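Local structure of orotidine 5'-phosphate decarboxylase (Pyrococcus horikoshii, 2CZD) at residues V40-I43 with R44-K47; N118-T121 with D122-I125; K170-D173 with A174-G178. The protein probably catalyses the decarboxylation of orotidine 5'-monophosphate to UMP, the last step of de novo UMP synthesis, as a homodimer of TIM-barrel subunits. One frame throughout, in Å; residues are numbered along the deposited sequence.

Contact 1. Residues V40-I43 with R44-K47; sequences VDII and RRLK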
loop_
_atom_site.group_PDB
_atom_site.type_symbol
_atom_site.label_atom_id
_atom_site.label_comp_id
_atom_site.label_asym_id
_atom_site.label_seq_id
_atom_site.Cartn_x
_atom_site.Cartn_y
_atom_site.Cartn_z
ATOM N N VAL B 40 -5.768 -13.168 -4.869
ATOM C CA VAL B 40 -4.473 -12.989 -5.510
ATOM C C VAL B 40 -4.291 -13.985 -6.672
ATOM O O VAL B 40 -3.518 -13.735 -7.602
ATOM C CB VAL B 40 -3.315 -13.130 -4.475
ATOM C CG1 VAL B 40 -3.227 -14.562 -3.966
ATOM C CG2 VAL B 40 -1.995 -12.678 -5.095
ATOM N N ASP B 41 -5.014 -15.104 -6.642
ATOM C CA ASP B 41 -4.895 -16.077 -7.727
ATOM C C ASP B 41 -5.363 -15.548 -9.087
ATOM O O ASP B 41 -5.153 -16.212 -10.113
ATOM C CB ASP B 41 -5.661 -17.367 -7.406
ATOM C CG ASP B 41 -4.910 -18.267 -6.440
ATOM O OD1 ASP B 41 -3.685 -18.425 -6.605
ATOM O OD2 ASP B 41 -5.541 -18.834 -5.520
ATOM N N ILE B 42 -6.005 -14.379 -9.109
ATOM C CA ILE B 42 -6.427 -13.803 -10.384
ATOM C C ILE B 42 -5.141 -13.556 -11.177
ATOM O O ILE B 42 -5.124 -13.574 -12.411
ATOM C CB ILE B 42 -7.209 -12.450 -10.195
ATOM C CG1 ILE B 42 -7.735 -11.935 -11.537
ATOM C CG2 ILE B 42 -6.302 -11.362 -9.620
ATOM C CD1 ILE B 42 -8.775 -12.820 -12.181
ATOM N N ILE B 43 -4.051 -13.316 -10.462
ATOM C CA ILE B 43 -2.785 -13.082 -11.143
ATOM C C ILE B 43 -2.311 -14.356 -11.855
ATOM O O ILE B 43 -1.853 -14.298 -12.993
ATOM C CB ILE B 43 -1.698 -12.608 -10.152
ATOM C CG1 ILE B 43 -2.036 -11.200 -9.667
ATOM C CG2 ILE B 43 -0.341 -12.589 -10.820
ATOM C CD1 ILE B 43 -1.170 -10.741 -8.496
ATOM N N ARG B 44 -2.431 -15.505 -11.194
ATOM C CA ARG B 44 -1.992 -16.748 -11.818
ATOM C C ARG B 44 -2.933 -17.114 -12.948
ATOM O O ARG B 44 -2.492 -17.611 -13.991
ATOM C CB ARG B 44 -1.921 -17.901 -10.811
ATOM C CG ARG B 44 -1.486 -19.248 -11.434
ATOM C CD ARG B 44 -0.048 -19.235 -12.013
ATOM N NE ARG B 44 0.993 -19.135 -10.982
ATOM C CZ ARG B 44 2.265 -18.834 -11.229
ATOM N NH1 ARG B 44 2.667 -18.606 -12.473
ATOM N NH2 ARG B 44 3.138 -18.748 -10.233
ATOM N N ARG B 45 -4.225 -16.869 -12.753
ATOM C CA ARG B 45 -5.195 -17.181 -13.800
ATOM C C ARG B 45 -4.840 -16.369 -15.046
ATOM O O ARG B 45 -4.802 -16.904 -16.163
ATOM C CB ARG B 45 -6.616 -16.831 -13.354
ATOM C CG ARG B 45 -7.117 -17.606 -12.153
ATOM C CD ARG B 45 -8.444 -17.028 -11.663
ATOM N NE ARG B 45 -9.421 -16.992 -12.745
ATOM C CZ ARG B 45 -10.638 -16.470 -12.649
ATOM N NH1 ARG B 45 -11.047 -15.925 -11.507
ATOM N NH2 ARG B 45 -11.454 -16.507 -13.696
ATOM N N LEU B 46 -4.573 -15.078 -14.853
ATOM C CA LEU B 46 -4.211 -14.207 -15.961
ATOM C C LEU B 46 -2.915 -14.687 -16.617
ATOM O O LEU B 46 -2.822 -14.746 -17.848
ATOM C CB LEU B 46 -4.053 -12.753 -15.478
ATOM C CG LEU B 46 -5.327 -11.936 -15.193
ATOM C CD1 LEU B 46 -4.977 -10.677 -14.387
ATOM C CD2 LEU B 46 -6.018 -11.575 -16.510
ATOM N N LYS B 47 -1.925 -15.061 -15.813
ATOM C CA LYS B 47 -0.663 -15.522 -16.381
ATOM C C LYS B 47 -0.869 -16.795 -17.207
ATOM O O LYS B 47 -0.333 -16.917 -18.303
ATOM C CB LYS B 47 0.371 -15.786 -15.272
ATOM C CG LYS B 47 1.715 -16.305 -15.775
ATOM C CD LYS B 47 2.309 -15.387 -16.862
ATOM C CE LYS B 47 2.660 -13.985 -16.336
ATOM N NZ LYS B 47 3.826 -14.021 -15.401
#

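Contact 2. Residues N118-T121 with D122-I125; sequences NPLT and DRFI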
loop_
_atom_site.group_PDB
_atom_site.type_symbol
_atom_site.label_atom_id
_atom_site.label_comp_id
_atom_site.label_asym_id
_atom_site.label_seq_id
_atom_site.Cartn_x
_atom_site.Cartn_y
_atom_site.Cartn_z
ATOM N N ASN B 118 5.732 15.031 -4.823
ATOM C CA ASN B 118 6.346 15.728 -5.947
ATOM C C ASN B 118 7.474 16.717 -5.602
ATOM O O ASN B 118 8.402 16.892 -6.396
ATOM C CB ASN B 118 5.242 16.356 -6.798
ATOM C CG ASN B 118 4.379 15.294 -7.489
ATOM O OD1 ASN B 118 4.524 14.103 -7.233
ATOM N ND2 ASN B 118 3.481 15.730 -8.357
ATOM N N PRO B 119 7.420 17.369 -4.426
ATOM C CA PRO B 119 8.525 18.281 -4.110
ATOM C C PRO B 119 9.822 17.470 -3.933
ATOM O O PRO B 119 10.924 18.010 -4.046
ATOM C CB PRO B 119 8.069 18.927 -2.803
ATOM C CG PRO B 119 6.590 19.056 -3.021
ATOM C CD PRO B 119 6.240 17.677 -3.596
ATOM N N LEU B 120 9.688 16.176 -3.657
ATOM C CA LEU B 120 10.846 15.307 -3.468
ATOM C C LEU B 120 11.231 14.490 -4.709
ATOM O O LEU B 120 12.172 13.707 -4.654
ATOM C CB LEU B 120 10.593 14.337 -2.302
ATOM C CG LEU B 120 10.781 14.904 -0.886
ATOM C CD1 LEU B 120 10.180 13.968 0.154
ATOM C CD2 LEU B 120 12.271 15.096 -0.620
ATOM N N THR B 121 10.517 14.664 -5.817
ATOM C CA THR B 121 10.809 13.883 -7.009
ATOM C C THR B 121 12.275 13.888 -7.432
ATOM O O THR B 121 12.815 12.854 -7.813
ATOM C CB THR B 121 9.921 14.342 -8.194
ATOM O OG1 THR B 121 8.554 14.030 -7.903
ATOM C CG2 THR B 121 10.338 13.662 -9.491
ATOM N N ASP B 122 12.929 15.038 -7.399
ATOM C CA ASP B 122 14.333 15.024 -7.799
ATOM C C ASP B 122 15.130 14.047 -6.931
ATOM O O ASP B 122 15.995 13.308 -7.418
ATOM C CB ASP B 122 14.939 16.420 -7.671
ATOM C CG ASP B 122 14.475 17.358 -8.757
ATOM O OD1 ASP B 122 13.791 16.911 -9.708
ATOM O OD2 ASP B 122 14.811 18.559 -8.657
ATOM N N ARG B 123 14.828 14.027 -5.637
ATOM C CA ARG B 123 15.551 13.137 -4.740
ATOM C C ARG B 123 15.154 11.684 -4.967
ATOM O O ARG B 123 15.984 10.788 -4.858
ATOM C CB ARG B 123 15.310 13.541 -3.289
ATOM C CG ARG B 123 15.851 14.936 -2.995
ATOM C CD ARG B 123 15.759 15.262 -1.531
ATOM N NE ARG B 123 16.634 14.401 -0.744
ATOM C CZ ARG B 123 16.460 14.158 0.548
ATOM N NH1 ARG B 123 15.446 14.713 1.185
ATOM N NH2 ARG B 123 17.306 13.365 1.193
ATOM N N PHE B 124 13.877 11.450 -5.266
ATOM C CA PHE B 124 13.436 10.085 -5.517
ATOM C C PHE B 124 14.072 9.555 -6.804
ATOM O O PHE B 124 14.363 8.359 -6.916
ATOM C CB PHE B 124 11.904 10.008 -5.606
ATOM C CG PHE B 124 11.200 10.312 -4.306
ATOM C CD1 PHE B 124 11.830 10.078 -3.087
ATOM C CD2 PHE B 124 9.881 10.769 -4.310
ATOM C CE1 PHE B 124 11.156 10.288 -1.878
ATOM C CE2 PHE B 124 9.194 10.987 -3.103
ATOM C CZ PHE B 124 9.834 10.743 -1.894
ATOM N N ILE B 125 14.270 10.427 -7.789
ATOM C CA ILE B 125 14.926 9.969 -9.015
ATOM C C ILE B 125 16.377 9.545 -8.686
ATOM O O ILE B 125 16.870 8.551 -9.222
ATOM C CB ILE B 125 14.916 11.064 -10.095
ATOM C CG1 ILE B 125 13.491 11.246 -10.615
ATOM C CG2 ILE B 125 15.849 10.678 -11.253
ATOM C CD1 ILE B 125 13.345 12.505 -11.454
HETATM O O HOH W 1 11.897 17.581 -6.813
HETATM O O HOH W 2 13.626 17.008 -4.469
#

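Contact 3. Residues K170-D173 with A174-G178; sequences KAKD and AVKAG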
loop_
_atom_site.group_PDB
_atom_site.type_symbol
_atom_site.label_atom_id
_atom_site.label_comp_id
_atom_site.label_asym_id
_atom_site.label_seq_id
_atom_site.Cartn_x
_atom_site.Cartn_y
_atom_site.Cartn_z
ATOM N N LYS B 170 -0.876 12.395 -29.264
ATOM C CA LYS B 170 -0.442 12.375 -27.865
ATOM C C LYS B 170 0.330 11.127 -27.450
ATOM O O LYS B 170 1.308 11.247 -26.704
ATOM C CB LYS B 170 -1.637 12.539 -26.919
ATOM C CG LYS B 170 -2.350 13.876 -27.002
ATOM C CD LYS B 170 -1.432 15.018 -26.633
ATOM C CE LYS B 170 -2.176 16.346 -26.630
ATOM N NZ LYS B 170 -1.220 17.465 -26.417
ATOM N N ALA B 171 -0.116 9.946 -27.882
ATOM C CA ALA B 171 0.560 8.702 -27.497
ATOM C C ALA B 171 1.945 8.626 -28.126
ATOM O O ALA B 171 2.946 8.355 -27.442
ATOM C CB ALA B 171 -0.272 7.485 -27.898
ATOM N N LYS B 172 2.021 8.883 -29.431
ATOM C CA LYS B 172 3.319 8.868 -30.094
ATOM C C LYS B 172 4.242 9.942 -29.488
ATOM O O LYS B 172 5.447 9.716 -29.315
ATOM C CB LYS B 172 3.170 9.115 -31.600
ATOM C CG LYS B 172 4.502 9.174 -32.330
ATOM C CD LYS B 172 4.367 9.835 -33.703
ATOM C CE LYS B 172 3.666 8.940 -34.686
ATOM N NZ LYS B 172 3.848 9.397 -36.099
ATOM N N ASP B 173 3.695 11.106 -29.159
ATOM C CA ASP B 173 4.503 12.158 -28.573
ATOM C C ASP B 173 5.042 11.752 -27.197
ATOM O O ASP B 173 6.168 12.090 -26.854
ATOM C CB ASP B 173 3.700 13.450 -28.481
ATOM C CG ASP B 173 3.535 14.134 -29.840
ATOM O OD1 ASP B 173 2.847 15.167 -29.897
ATOM O OD2 ASP B 173 4.101 13.631 -30.844
ATOM N N ALA B 174 4.246 11.020 -26.420
ATOM C CA ALA B 174 4.710 10.592 -25.097
ATOM C C ALA B 174 5.906 9.661 -25.249
ATOM O O ALA B 174 6.877 9.750 -24.480
ATOM C CB ALA B 174 3.589 9.877 -24.346
ATOM N N VAL B 175 5.832 8.755 -26.217
ATOM C CA VAL B 175 6.919 7.819 -26.456
ATOM C C VAL B 175 8.145 8.603 -26.929
ATOM O O VAL B 175 9.260 8.366 -26.455
ATOM C CB VAL B 175 6.497 6.748 -27.498
ATOM C CG1 VAL B 175 7.697 6.023 -28.050
ATOM C CG2 VAL B 175 5.524 5.764 -26.842
ATOM N N LYS B 176 7.942 9.562 -27.827
ATOM C CA LYS B 176 9.074 10.351 -28.329
ATOM C C LYS B 176 9.748 11.179 -27.234
ATOM O O LYS B 176 10.952 11.454 -27.302
ATOM C CB LYS B 176 8.625 11.264 -29.487
ATOM C CG LYS B 176 8.367 10.513 -30.789
ATOM C CD LYS B 176 7.877 11.494 -31.858
ATOM C CE LYS B 176 7.733 10.816 -33.221
ATOM N NZ LYS B 176 7.349 11.791 -34.288
ATOM N N ALA B 177 8.987 11.530 -26.204
ATOM C CA ALA B 177 9.495 12.328 -25.094
ATOM C C ALA B 177 10.260 11.499 -24.058
ATOM O O ALA B 177 10.980 12.065 -23.228
ATOM C CB ALA B 177 8.345 13.056 -24.413
ATOM N N GLY B 178 10.068 10.183 -24.080
ATOM C CA GLY B 178 10.785 9.342 -23.128
ATOM C C GLY B 178 10.009 8.179 -22.551
ATOM O O GLY B 178 10.541 7.408 -21.742
#

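Contact 1. Residues V40-I43 with R44-K47
I42 meets both R45 and L46 across the first turn of helix 41-50, and the two carbons of its longer branch, CG1 and CD1, divide the work. CD1 lies over one face of the R45 guanidinium, offset toward the rim of that flat group, with NH1 the nearest atom at 3.9 Å. CG1 faces L46, whose CD1 approaches it obliquely at 4.2 Å, a loose apolar touch of the i to i+4 kind. One torsion serves both: CG1 stands opposite the backbone N (chi1 -175°), which carries the long branch along the helix toward the following turn rather than back toward its start. The aliphatic part of R45 is drawn in as well, R45 CG coming within 3.2 Å of D41 O before the chain bends at chi3 and brings a face of the guanidinium against I42 CD1.

The backbone here is regular alpha helix. R45 N, L46 N and K47 N donate in turn to D41 O, I42 O and I43 O, each bond 2.9 Å long, and the straightest, from R45 N to D41 O, has an N-H...O angle of 164°.

Further out, the charged ends look to other elements. R45 NH2 forms a salt bridge with E12 of helix 11-21, while K47 NZ pairs with D80 and also bonds to the carbonyl of G78. I43 and L46 both pack on I54 of strand 53-60, so the helix lies against the outside of the barrel with its apolar side inward.

R45 thus works amphipathically: its guanidinium is held from one side by a methyl group and at NH2 by a carboxylate, a pairing that probably limits its rotation. The link to helix 11-21 is made by charge through E12 and by apolar contact through I15, which R45 and L46 both touch.

Contact 2. Residues N118-T121 with D122-I125
L120 O accepts from F124 N at 2.9 Å in an i to i+4 bond, with a weaker one from R123 N, while T121 O takes I125 N at 2.8 Å, so the loop passes directly into the first turn of helix 121-131. P119 O, just before this turn, accepts from two waters; water 1 in turn accepts from D122 N (2.8 Å), and water 2 weakly from R123 N.

Among the side chains, L120 does most. Its CB sits over one face of the F124 ring, 3.9 Å from the centroid and 21° off the normal, a CH-pi contact; L120 O lies over a face of the ring too. Of the two L120 methyls, CD1 touches F124 CZ (3.8 Å), while CD2 runs alongside R123 and meets R123 CD at 3.6 Å. With T121 OG1 beside the backbone N (chi1 -66°), T121 CG2 takes the position anti to that N, 3.8 Å from I125 CD1, and OG1 bonds to the carbonyl of V106.

The F124 ring meets F87 of its own chain and, edge-to-face, F116 of the second subunit, which also packs on L120 and R123, placing this helix start at the dimer interface. Within the chain, N118 OD1 accepts from M108 N in the loop after strand 101-105, and D122 OD1 bonds to Y148 OH of helix 144-150, beside the helix that leads on to strand 135-137.

Contact 3. Residues K170-D173 with A174-G178
K172 and K176 run side by side one turn apart on helix 170-177, their aliphatic chains pointing the same way. The touch is carbon on carbon: K172 CD lies 3.5 Å from K176 CE, and K172 CG is 3.7 Å from that same CE. In K172, CG swings away from the backbone N (chi1 177°) and the chain bends at chi3, whereas K176 is extended beyond CG, and this difference brings the middle of one chain against the far part of the other. The two ammonium nitrogens, K172 NZ and K176 NZ, end 4.6 Å apart, where their like charges probably oppose one another; a weak hydrogen bond from K172 NZ to the carbonyl of G207 may ease this. D173 OD2 stands 5.1 Å from K176 NZ, too far for a salt bridge but probably a favourable influence on that charge. Replacing K172 with an alanine would probably cost K176 the methylene surface along which it lies, leaving its chain freer to turn, and would take away the weak bond to the G207 carbonyl.

Four i to i+4 bonds carry the backbone, among them K176 N to K172 O at 2.9 Å. The helix ends in a Schellman motif at G178, whose positive phi (142°) would jam a CB against the preceding carbonyl.

K170, A171 and K172 are the last residues of a substrate-binding run that begins in the preceding loop. Toward the rest of the fold, A174 and V175 rest on I182 of strand 181-184, A171 and V175 on I205 of helix 194-205, and A174 and A177 on I146 of helix 144-150, as befits the helix of a beta-alpha-beta unit linking strands 158-161 and 181-184.

Followed from the N terminus, the three contacts come in series along one eight-stranded barrel, neither nesting nor crossing, and each closes only a local turn. Contact 1 forms the start of helix 41-50, between strands 27-31 and 53-60. Contact 2 closes the end of the long loop after strand 101-105 and opens helix 121-131, which leads to strand 135-137. Contact 3 spans helix 170-177, between the last two strands. Contact 1 lies across the chain's centre from both others, with centres about 33 Å from contact 2 and 31 Å from contact 3; contacts 2 and 3 are nearer, about 22 Å between centres, and none touches another. Contact 2 also meets the second subunit.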